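Local coordinates for protein DNA alpha-glucosyltransferase (Enterobacteria phage T4, PDB 1XV5) that belongs to the GT-B clan of glycosyltransferases, folds around two parallel beta-sheets and holds uridine-5'-diphosphate in a pocket, at residues S344-F349 / Y379-Q384; L311-C316 / P320-S325; F56-I61 / Y66-K71. All coordinates share one frame; numbering follows the deposited sequence.

Interaction 1: S344-F349 / Y379-Q384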
loop_
_atom_site.group_PDB
_atom_site.type_symbol
_atom_site.label_atom_id
_atom_site.label_comp_id
_atom_site.label_asym_id
_atom_site.label_seq_id
_atom_site.Cartn_x
_atom_site.Cartn_y
_atom_site.Cartn_z
ATOM N N SER A 344 -5.172 -21.066 -3.825
ATOM C CA SER A 344 -4.575 -20.242 -2.783
ATOM C C SER A 344 -5.378 -20.028 -1.507
ATOM O O SER A 344 -4.846 -19.509 -0.532
ATOM C CB SER A 344 -4.252 -18.876 -3.378
ATOM O OG SER A 344 -5.458 -18.238 -3.768
ATOM N N GLY A 345 -6.653 -20.400 -1.512
ATOM C CA GLY A 345 -7.471 -20.196 -0.333
ATOM C C GLY A 345 -8.142 -18.835 -0.376
ATOM O O GLY A 345 -9.041 -18.551 0.411
ATOM N N ILE A 346 -7.702 -17.989 -1.302
ATOM C CA ILE A 346 -8.277 -16.658 -1.453
ATOM C C ILE A 346 -9.644 -16.760 -2.122
ATOM O O ILE A 346 -9.824 -17.533 -3.063
ATOM C CB ILE A 346 -7.377 -15.759 -2.332
ATOM C CG1 ILE A 346 -6.050 -15.493 -1.617
ATOM C CG2 ILE A 346 -8.105 -14.454 -2.667
ATOM C CD1 ILE A 346 -4.955 -14.935 -2.524
ATOM N N ILE A 347 -10.608 -15.995 -1.625
ATOM C CA ILE A 347 -11.939 -15.986 -2.220
ATOM C C ILE A 347 -11.947 -14.818 -3.196
ATOM O O ILE A 347 -11.762 -13.668 -2.796
ATOM C CB ILE A 347 -13.033 -15.786 -1.153
ATOM C CG1 ILE A 347 -13.068 -17.011 -0.232
ATOM C CG2 ILE A 347 -14.388 -15.553 -1.824
ATOM C CD1 ILE A 347 -14.092 -16.942 0.888
ATOM N N TRP A 348 -12.135 -15.111 -4.479
ATOM C CA TRP A 348 -12.136 -14.055 -5.483
ATOM C C TRP A 348 -13.526 -13.480 -5.716
ATOM O O TRP A 348 -14.352 -14.055 -6.426
ATOM C CB TRP A 348 -11.529 -14.569 -6.795
ATOM C CG TRP A 348 -10.100 -15.028 -6.627
ATOM C CD1 TRP A 348 -9.654 -16.319 -6.547
ATOM C CD2 TRP A 348 -8.944 -14.194 -6.468
ATOM N NE1 TRP A 348 -8.290 -16.337 -6.350
ATOM C CE2 TRP A 348 -7.832 -15.047 -6.296
ATOM C CE3 TRP A 348 -8.743 -12.807 -6.452
ATOM C CZ2 TRP A 348 -6.532 -14.558 -6.110
ATOM C CZ3 TRP A 348 -7.447 -12.320 -6.266
ATOM C CH2 TRP A 348 -6.361 -13.197 -6.098
ATOM N N PHE A 349 -13.764 -12.333 -5.088
ATOM C CA PHE A 349 -15.026 -11.611 -5.167
ATOM C C PHE A 349 -15.401 -11.366 -6.623
ATOM O O PHE A 349 -14.664 -10.715 -7.356
ATOM C CB PHE A 349 -14.876 -10.282 -4.427
ATOM C CG PHE A 349 -16.159 -9.521 -4.260
ATOM C CD1 PHE A 349 -16.691 -8.781 -5.313
ATOM C CD2 PHE A 349 -16.827 -9.531 -3.041
ATOM C CE1 PHE A 349 -17.873 -8.055 -5.152
ATOM C CE2 PHE A 349 -18.009 -8.811 -2.867
ATOM C CZ PHE A 349 -18.532 -8.070 -3.927
ATOM N N TYR A 379 -2.078 -17.779 3.449
ATOM C CA TYR A 379 -0.881 -17.264 4.093
ATOM C C TYR A 379 0.371 -17.678 3.330
ATOM O O TYR A 379 1.225 -16.844 3.033
ATOM C CB TYR A 379 -0.793 -17.759 5.539
ATOM C CG TYR A 379 0.554 -17.493 6.182
ATOM C CD1 TYR A 379 1.539 -18.480 6.214
ATOM C CD2 TYR A 379 0.860 -16.240 6.719
ATOM C CE1 TYR A 379 2.796 -18.228 6.763
ATOM C CE2 TYR A 379 2.113 -15.977 7.269
ATOM C CZ TYR A 379 3.075 -16.974 7.288
ATOM O OH TYR A 379 4.318 -16.723 7.824
ATOM N N GLU A 380 0.483 -18.963 3.008
ATOM C CA GLU A 380 1.658 -19.450 2.288
ATOM C C GLU A 380 1.767 -18.845 0.892
ATOM O O GLU A 380 2.853 -18.491 0.444
ATOM C CB GLU A 380 1.628 -20.979 2.178
ATOM C CG GLU A 380 2.823 -21.556 1.419
ATOM C CD GLU A 380 4.151 -21.274 2.104
ATOM O OE1 GLU A 380 5.205 -21.429 1.450
ATOM O OE2 GLU A 380 4.148 -20.909 3.300
ATOM N N PHE A 381 0.636 -18.724 0.206
ATOM C CA PHE A 381 0.633 -18.163 -1.141
ATOM C C PHE A 381 1.113 -16.714 -1.150
ATOM O O PHE A 381 1.959 -16.332 -1.958
ATOM C CB PHE A 381 -0.777 -18.221 -1.731
ATOM C CG PHE A 381 -0.865 -17.713 -3.144
ATOM C CD1 PHE A 381 -0.353 -18.459 -4.200
ATOM C CD2 PHE A 381 -1.469 -16.490 -3.420
ATOM C CE1 PHE A 381 -0.442 -17.999 -5.512
ATOM C CE2 PHE A 381 -1.565 -16.019 -4.725
ATOM C CZ PHE A 381 -1.051 -16.776 -5.779
ATOM N N LEU A 382 0.555 -15.907 -0.255
ATOM C CA LEU A 382 0.923 -14.503 -0.180
ATOM C C LEU A 382 2.367 -14.341 0.285
ATOM O O LEU A 382 3.063 -13.427 -0.146
ATOM C CB LEU A 382 -0.050 -13.764 0.741
ATOM C CG LEU A 382 -1.484 -13.750 0.187
ATOM C CD1 LEU A 382 -2.423 -13.103 1.194
ATOM C CD2 LEU A 382 -1.524 -12.998 -1.144
ATOM N N TYR A 383 2.813 -15.235 1.161
ATOM C CA TYR A 383 4.193 -15.205 1.641
ATOM C C TYR A 383 5.126 -15.423 0.443
ATOM O O TYR A 383 6.073 -14.663 0.217
ATOM C CB TYR A 383 4.400 -16.319 2.669
ATOM C CG TYR A 383 5.850 -16.635 2.948
ATOM C CD1 TYR A 383 6.648 -15.759 3.682
ATOM C CD2 TYR A 383 6.430 -17.804 2.458
ATOM C CE1 TYR A 383 7.994 -16.039 3.920
ATOM C CE2 TYR A 383 7.775 -18.092 2.688
ATOM C CZ TYR A 383 8.548 -17.206 3.420
ATOM O OH TYR A 383 9.873 -17.494 3.665
ATOM N N GLN A 384 4.845 -16.469 -0.329
ATOM C CA GLN A 384 5.647 -16.787 -1.505
ATOM C C GLN A 384 5.603 -15.657 -2.526
ATOM O O GLN A 384 6.587 -15.376 -3.205
ATOM C CB GLN A 384 5.139 -18.078 -2.159
ATOM C CG GLN A 384 5.449 -19.336 -1.364
ATOM C CD GLN A 384 6.930 -19.672 -1.371
ATOM O OE1 GLN A 384 7.418 -20.408 -0.511
ATOM N NE2 GLN A 384 7.650 -19.142 -2.350
#
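Phe381 leans its ring against Ser344 and Ile346, and its CB, CG, CD1, CD2 and CE2 all come near Ser344 CB. Its CB already lies 3.9 Å from Ser344 CB. With CG anti to the backbone N (chi1 -178°), the ring is carried off the helix toward the loop, and CG comes closest of all to Ser344, 3.6 Å from its CB. Further out, CD1 lies 4.0 Å from Ser344 CB, whereas CD2 has two neighbours, Ser344 CB and, at 3.9 Å, Ile346 CD1. CE2 also stays near both, 4.1 Å from Ser344 CB and a little further from Ile346 CD1. Ser344 CB lies over one face, 3.8 Å from the ring centroid and 22° off the normal, which makes this a CH-pi contact, displaced toward the rim. Ile346 CD1 approaches obliquely, and its side chain runs at about a right angle to that of Phe381.

The contact sits at the edge of one of the two Rossmann-like sheets of this GT-B fold: residues 344-346 lead into strand 347-349, an outermost strand, and residues 379-384 belong to helix 368-386. Stacking of Phe332 on Phe381, together with an inclined His342 ring, puts the phenyl group in an aromatic cluster.

One helix residue further on, Leu382 offers CD2 to the same methyl, 4.2 Å from Ile346 CD1. Ile346 is used at both ends of its branched chain, because its CG2 rests over the centre of the Trp348 ring, 3.6 Å above the plane.

Interaction 2: L311-C316 / P320-S325. With UDP (uridine-5'-diphosphate), chain C.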
loop_
_atom_site.group_PDB
_atom_site.type_symbol
_atom_site.label_atom_id
_atom_site.label_comp_id
_atom_site.label_asym_id
_atom_site.label_seq_id
_atom_site.Cartn_x
_atom_site.Cartn_y
_atom_site.Cartn_z
ATOM N N LEU A 311 -1.893 -8.039 1.596
ATOM C CA LEU A 311 -0.973 -8.857 2.374
ATOM C C LEU A 311 -1.358 -8.986 3.837
ATOM O O LEU A 311 -1.203 -10.048 4.438
ATOM C CB LEU A 311 0.445 -8.292 2.255
ATOM C CG LEU A 311 0.959 -8.052 0.830
ATOM C CD1 LEU A 311 2.419 -7.622 0.898
ATOM C CD2 LEU A 311 0.814 -9.327 -0.019
ATOM N N GLU A 312 -1.865 -7.904 4.412
ATOM C CA GLU A 312 -2.253 -7.915 5.809
ATOM C C GLU A 312 -3.378 -8.911 6.090
ATOM O O GLU A 312 -3.398 -9.541 7.141
ATOM C CB GLU A 312 -2.632 -6.492 6.239
ATOM C CG GLU A 312 -1.396 -5.597 6.357
ATOM C CD GLU A 312 -1.700 -4.108 6.419
ATOM O OE1 GLU A 312 -0.790 -3.352 6.821
ATOM O OE2 GLU A 312 -2.822 -3.689 6.058
ATOM N N LEU A 313 -4.302 -9.077 5.150
ATOM C CA LEU A 313 -5.393 -10.027 5.365
ATOM C C LEU A 313 -4.873 -11.456 5.504
ATOM O O LEU A 313 -5.236 -12.178 6.437
ATOM C CB LEU A 313 -6.406 -9.961 4.216
ATOM C CG LEU A 313 -7.095 -8.608 4.026
ATOM C CD1 LEU A 313 -8.265 -8.765 3.063
ATOM C CD2 LEU A 313 -7.586 -8.083 5.372
ATOM N N GLY A 314 -4.019 -11.867 4.577
ATOM C CA GLY A 314 -3.489 -13.214 4.646
ATOM C C GLY A 314 -2.543 -13.408 5.815
ATOM O O GLY A 314 -2.533 -14.457 6.457
ATOM N N ALA A 315 -1.758 -12.381 6.109
ATOM C CA ALA A 315 -0.787 -12.465 7.188
ATOM C C ALA A 315 -1.362 -12.585 8.595
ATOM O O ALA A 315 -0.777 -13.262 9.437
ATOM C CB ALA A 315 0.165 -11.273 7.115
ATOM N N CYS A 316 -2.499 -11.945 8.864
ATOM C CA CYS A 316 -3.064 -12.007 10.204
ATOM C C CYS A 316 -4.000 -13.193 10.444
ATOM O O CYS A 316 -4.486 -13.385 11.551
ATOM C CB CYS A 316 -3.770 -10.690 10.558
ATOM S SG CYS A 316 -5.356 -10.421 9.765
ATOM N N PRO A 320 -8.905 -14.120 3.106
ATOM C CA PRO A 320 -8.878 -12.971 2.197
ATOM C C PRO A 320 -9.922 -13.038 1.094
ATOM O O PRO A 320 -10.071 -14.060 0.424
ATOM C CB PRO A 320 -7.464 -13.009 1.612
ATOM C CG PRO A 320 -6.672 -13.806 2.602
ATOM C CD PRO A 320 -7.646 -14.880 3.020
ATOM N N VAL A 321 -10.643 -11.941 0.911
ATOM C CA VAL A 321 -11.628 -11.854 -0.153
ATOM C C VAL A 321 -11.117 -10.699 -1.014
ATOM O O VAL A 321 -11.167 -9.543 -0.595
ATOM C CB VAL A 321 -13.034 -11.543 0.397
ATOM C CG1 VAL A 321 -14.025 -11.415 -0.757
ATOM C CG2 VAL A 321 -13.476 -12.659 1.357
ATOM N N PHE A 322 -10.599 -11.031 -2.199
ATOM C CA PHE A 322 -10.039 -10.040 -3.125
ATOM C C PHE A 322 -10.884 -9.877 -4.390
ATOM O O PHE A 322 -11.663 -10.757 -4.748
ATOM C CB PHE A 322 -8.631 -10.445 -3.587
ATOM C CG PHE A 322 -7.588 -10.516 -2.493
ATOM C CD1 PHE A 322 -7.804 -9.961 -1.237
ATOM C CD2 PHE A 322 -6.352 -11.111 -2.759
ATOM C CE1 PHE A 322 -6.803 -9.993 -0.257
ATOM C CE2 PHE A 322 -5.346 -11.150 -1.792
ATOM C CZ PHE A 322 -5.571 -10.589 -0.537
ATOM N N TRP A 323 -10.690 -8.752 -5.076
ATOM C CA TRP A 323 -11.405 -8.466 -6.321
ATOM C C TRP A 323 -10.895 -9.421 -7.400
ATOM O O TRP A 323 -9.702 -9.452 -7.699
ATOM C CB TRP A 323 -11.154 -7.010 -6.735
ATOM C CG TRP A 323 -11.961 -6.547 -7.910
ATOM C CD1 TRP A 323 -11.513 -6.327 -9.179
ATOM C CD2 TRP A 323 -13.357 -6.230 -7.916
ATOM N NE1 TRP A 323 -12.543 -5.889 -9.978
ATOM C CE2 TRP A 323 -13.686 -5.820 -9.228
ATOM C CE3 TRP A 323 -14.363 -6.250 -6.940
ATOM C CZ2 TRP A 323 -14.983 -5.432 -9.590
ATOM C CZ3 TRP A 323 -15.654 -5.864 -7.299
ATOM C CH2 TRP A 323 -15.949 -5.460 -8.616
ATOM N N LYS A 324 -11.804 -10.197 -7.981
ATOM C CA LYS A 324 -11.442 -11.173 -9.008
ATOM C C LYS A 324 -10.549 -10.666 -10.141
ATOM O O LYS A 324 -9.487 -11.241 -10.399
ATOM C CB LYS A 324 -12.711 -11.790 -9.605
ATOM C CG LYS A 324 -12.446 -12.931 -10.582
ATOM C CD LYS A 324 -13.747 -13.474 -11.162
ATOM C CE LYS A 324 -13.492 -14.690 -12.039
ATOM N NZ LYS A 324 -14.737 -15.195 -12.680
ATOM N N SER A 325 -10.967 -9.600 -10.821
ATOM C CA SER A 325 -10.183 -9.087 -11.941
ATOM C C SER A 325 -8.769 -8.686 -11.543
ATOM O O SER A 325 -7.855 -8.755 -12.360
ATOM C CB SER A 325 -10.888 -7.902 -12.613
ATOM O OG SER A 325 -10.764 -6.716 -11.851
HETATM N N1 UDP C . -3.431 1.951 6.894
HETATM C C2 UDP C . -3.466 2.220 8.248
HETATM N N3 UDP C . -4.506 3.020 8.650
HETATM C C4 UDP C . -5.498 3.558 7.851
HETATM C C5 UDP C . -5.396 3.221 6.464
HETATM C C6 UDP C . -4.389 2.449 6.043
HETATM O O2 UDP C . -2.643 1.776 9.031
HETATM O O4 UDP C . -6.371 4.260 8.359
HETATM C "C1'" UDP C . -2.330 1.119 6.397
HETATM C "C2'" UDP C . -2.762 -0.171 5.710
HETATM O "O2'" UDP C . -3.063 -1.176 6.655
HETATM C "C3'" UDP C . -1.524 -0.452 4.868
HETATM C "C4'" UDP C . -1.163 0.948 4.374
HETATM O "O4'" UDP C . -1.645 1.852 5.405
HETATM O "O3'" UDP C . -0.485 -0.955 5.709
HETATM C "C5'" UDP C . -1.774 1.334 3.041
HETATM O "O5'" UDP C . -1.042 0.727 1.983
HETATM P PA UDP C . -1.747 0.020 0.739
HETATM O O1A UDP C . -0.643 -0.470 -0.113
HETATM O O2A UDP C . -2.756 -0.947 1.246
HETATM O O3A UDP C . -2.567 1.205 -0.037
HETATM P PB UDP C . -2.257 2.802 -0.231
HETATM O O1B UDP C . -2.751 3.170 -1.583
HETATM O O2B UDP C . -2.792 3.515 0.952
HETATM O O3B UDP C . -0.673 2.905 -0.222
#
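The last two elements of a beta-alpha-beta unit, made of strand 288-293, helix 308-316 and strand 319-323, meet here through Leu313 and Gly314 of the helix and Pro320 and Phe322 of the strand. The axes of residues 311-316 and 320-323 run nearly antiparallel, at 161° and 8.4 Å, as expected where a helix returns to the sheet through a short turn. Pro320 supplies the first contact: its CG lies 3.8 Å from Gly314 CA, so the proline ring rests on the helix backbone at Gly314. Its CB meets Leu313 CB at 4.1 Å. Beyond this, Leu313 CG is anti to the carbonyl carbon (chi1 -61°), and CD1 reaches the edge of the Phe322 ring, in its plane, 3.8 Å from CE1. The Leu313 and Phe322 side chains run antiparallel past one another. No hydrogen bond links the segments, so the evidence is for purely apolar packing.

The helix also carries Glu312, whose extended chain ends at the ribose of uridine-5'-diphosphate. Each carboxylate oxygen takes one ribose hydroxyl: UDP O3' bonds to Glu312 OE1 at 2.7 Å and UDP O2' to Glu312 OE2 at 2.6 Å. Such a two-pronged grip holds the ribose diol as in many GT-B glycosyltransferases. OE1 takes a second bond, from Asn278 ND2, which should limit rotation of the carboxylate.

Around the contact, Met285 of helix 278-286 covers Leu313, and the ring of His310 meets that of Phe322 edge-to-face. Strand 319-323 itself lies between strands 288-293 and 347-349, bonded to both through its backbone.

Interaction 3: F56-I61 / Y66-K71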
loop_
_atom_site.group_PDB
_atom_site.type_symbol
_atom_site.label_atom_id
_atom_site.label_comp_id
_atom_site.label_asym_id
_atom_site.label_seq_id
_atom_site.Cartn_x
_atom_site.Cartn_y
_atom_site.Cartn_z
ATOM N N PHE A 56 12.115 6.374 16.057
ATOM C CA PHE A 56 13.317 6.412 15.230
ATOM C C PHE A 56 13.246 7.337 14.016
ATOM O O PHE A 56 14.281 7.740 13.487
ATOM C CB PHE A 56 13.680 4.998 14.759
ATOM C CG PHE A 56 12.559 4.288 14.051
ATOM C CD1 PHE A 56 11.700 3.444 14.750
ATOM C CD2 PHE A 56 12.342 4.484 12.690
ATOM C CE1 PHE A 56 10.640 2.805 14.105
ATOM C CE2 PHE A 56 11.285 3.851 12.037
ATOM C CZ PHE A 56 10.432 3.010 12.746
ATOM N N SER A 57 12.039 7.668 13.569
ATOM C CA SER A 57 11.885 8.535 12.402
ATOM C C SER A 57 12.470 9.918 12.657
ATOM O O SER A 57 12.322 10.472 13.745
ATOM C CB SER A 57 10.411 8.668 12.021
ATOM O OG SER A 57 9.691 9.343 13.033
ATOM N N ILE A 58 13.120 10.473 11.640
ATOM C CA ILE A 58 13.747 11.787 11.741
ATOM C C ILE A 58 13.022 12.840 10.906
ATOM O O ILE A 58 13.126 12.857 9.678
ATOM C CB ILE A 58 15.215 11.732 11.275
ATOM C CG1 ILE A 58 15.978 10.685 12.087
ATOM C CG2 ILE A 58 15.864 13.104 11.426
ATOM C CD1 ILE A 58 17.377 10.404 11.564
ATOM N N PRO A 59 12.271 13.733 11.562
ATOM C CA PRO A 59 11.556 14.771 10.821
ATOM C C PRO A 59 12.469 15.954 10.515
ATOM O O PRO A 59 13.386 16.254 11.278
ATOM C CB PRO A 59 10.426 15.145 11.772
ATOM C CG PRO A 59 11.078 15.009 13.104
ATOM C CD PRO A 59 11.856 13.715 12.976
ATOM N N VAL A 60 12.225 16.611 9.389
ATOM C CA VAL A 60 13.017 17.766 9.006
ATOM C C VAL A 60 12.159 18.723 8.194
ATOM O O VAL A 60 11.390 18.307 7.325
ATOM C CB VAL A 60 14.264 17.351 8.183
ATOM C CG1 VAL A 60 13.844 16.679 6.886
ATOM C CG2 VAL A 60 15.131 18.568 7.902
ATOM N N ILE A 61 12.269 20.011 8.503
ATOM C CA ILE A 61 11.511 21.024 7.788
ATOM C C ILE A 61 12.385 21.493 6.637
ATOM O O ILE A 61 13.345 22.236 6.838
ATOM C CB ILE A 61 11.182 22.224 8.693
ATOM C CG1 ILE A 61 10.532 21.735 9.990
ATOM C CG2 ILE A 61 10.241 23.173 7.967
ATOM C CD1 ILE A 61 10.312 22.830 11.019
ATOM N N TYR A 66 17.292 23.269 5.756
ATOM C CA TYR A 66 18.040 22.739 4.623
ATOM C C TYR A 66 19.358 22.092 5.037
ATOM O O TYR A 66 19.685 20.992 4.588
ATOM C CB TYR A 66 18.310 23.843 3.595
ATOM C CG TYR A 66 19.242 23.402 2.489
ATOM C CD1 TYR A 66 20.615 23.642 2.568
ATOM C CD2 TYR A 66 18.762 22.684 1.394
ATOM C CE1 TYR A 66 21.486 23.174 1.586
ATOM C CE2 TYR A 66 19.622 22.211 0.409
ATOM C CZ TYR A 66 20.982 22.458 0.512
ATOM O OH TYR A 66 21.832 21.986 -0.459
ATOM N N ASP A 67 20.115 22.781 5.884
ATOM C CA ASP A 67 21.398 22.263 6.345
ATOM C C ASP A 67 21.239 20.899 7.000
ATOM O O ASP A 67 21.994 19.970 6.716
ATOM C CB ASP A 67 22.033 23.244 7.332
ATOM C CG ASP A 67 22.568 24.488 6.652
ATOM O OD1 ASP A 67 21.840 25.084 5.832
ATOM O OD2 ASP A 67 23.719 24.875 6.943
ATOM N N LYS A 68 20.254 20.788 7.883
ATOM C CA LYS A 68 19.993 19.535 8.575
ATOM C C LYS A 68 19.656 18.454 7.552
ATOM O O LYS A 68 20.205 17.351 7.593
ATOM C CB LYS A 68 18.829 19.718 9.556
ATOM C CG LYS A 68 18.421 18.459 10.305
ATOM C CD LYS A 68 17.240 18.732 11.230
ATOM C CE LYS A 68 16.715 17.453 11.863
ATOM N NZ LYS A 68 17.755 16.747 12.660
ATOM N N ALA A 69 18.761 18.783 6.625
ATOM C CA ALA A 69 18.340 17.845 5.590
ATOM C C ALA A 69 19.509 17.367 4.733
ATOM O O ALA A 69 19.651 16.171 4.475
ATOM C CB ALA A 69 17.278 18.487 4.710
ATOM N N LEU A 70 20.349 18.301 4.297
ATOM C CA LEU A 70 21.496 17.959 3.463
ATOM C C LEU A 70 22.465 17.015 4.164
ATOM O O LEU A 70 22.919 16.034 3.576
ATOM C CB LEU A 70 22.240 19.226 3.039
ATOM C CG LEU A 70 23.446 19.008 2.121
ATOM C CD1 LEU A 70 22.980 18.408 0.802
ATOM C CD2 LEU A 70 24.156 20.332 1.880
ATOM N N LYS A 71 22.786 17.314 5.418
ATOM C CA LYS A 71 23.705 16.478 6.177
ATOM C C LYS A 71 23.165 15.053 6.289
ATOM O O LYS A 71 23.915 14.084 6.195
ATOM C CB LYS A 71 23.922 17.056 7.576
ATOM C CG LYS A 71 24.896 16.251 8.424
ATOM C CD LYS A 71 25.032 16.827 9.824
ATOM C CE LYS A 71 25.973 15.979 10.667
ATOM N NZ LYS A 71 25.519 14.556 10.728
#
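A 2.8 Å hydrogen bond from Leu70 N to Tyr66 O helps form the first turn of the helix that presents Lys68 and Ala69 to Val60. Across the contact itself no hydrogen bond is found, and carbon atoms do most of the touching. Val60 CG2, anti to its own backbone N while CG1 takes the hindered place between N and the carbonyl carbon (chi1 62°), points into the helix surface. It meets Ala69 CB at 3.8 Å and the shaft of Lys68 at CD, 3.9 Å away.

Lys68 lies alongside the strand. Its chain stays extended as far as CE and turns only at the last torsion (chi4 59°). That course brings CE to 3.6 Å from Pro59 O, a methylene beside a carbonyl oxygen, and leaves NZ 4.3 Å from Ile58 CG2. Lysine therefore contributes mainly through its methylenes, spanning the outer margin of the contact, whereas Val60 and Ala69 are buried. The axes of strand 58-60 and helix 66-71 pass 9.2 Å apart at 139°, the geometry of a helix folded back across the strand it follows. Glu65 of the intervening turn accepts, at OE2, a hydrogen bond from Ile61 N.

Strand 58-60 is an outermost strand of a parallel Rossmann-like sheet, paired with strand 34-40 through backbone bonds of Ile58 and Val60. Helix 66-73 is in turn packed against helix 91-103, where Leu100 receives Tyr66, Ala69 and Leu70.

From the N terminus, interaction 3 comes first, closing the short turn between an outermost strand of the first parallel sheet and the helix after it. Interaction 2 follows much later, closing the short connection between a helix and the next strand of the second sheet. Interaction 1 closes the longest loop, 29 mostly helical residues between 344-349 and 379-384. The three are in series; none nests in or crosses another. Interactions 1 and 2 have centres 7 Å apart, and strands 319-323 and 347-349 are neighbours, while Leu382 CD1 packs on Gly314 CA at 3.6 Å. Interaction 3 stands apart, its centre about 40 Å from that of interaction 1, on the opposite side of the chain's centre.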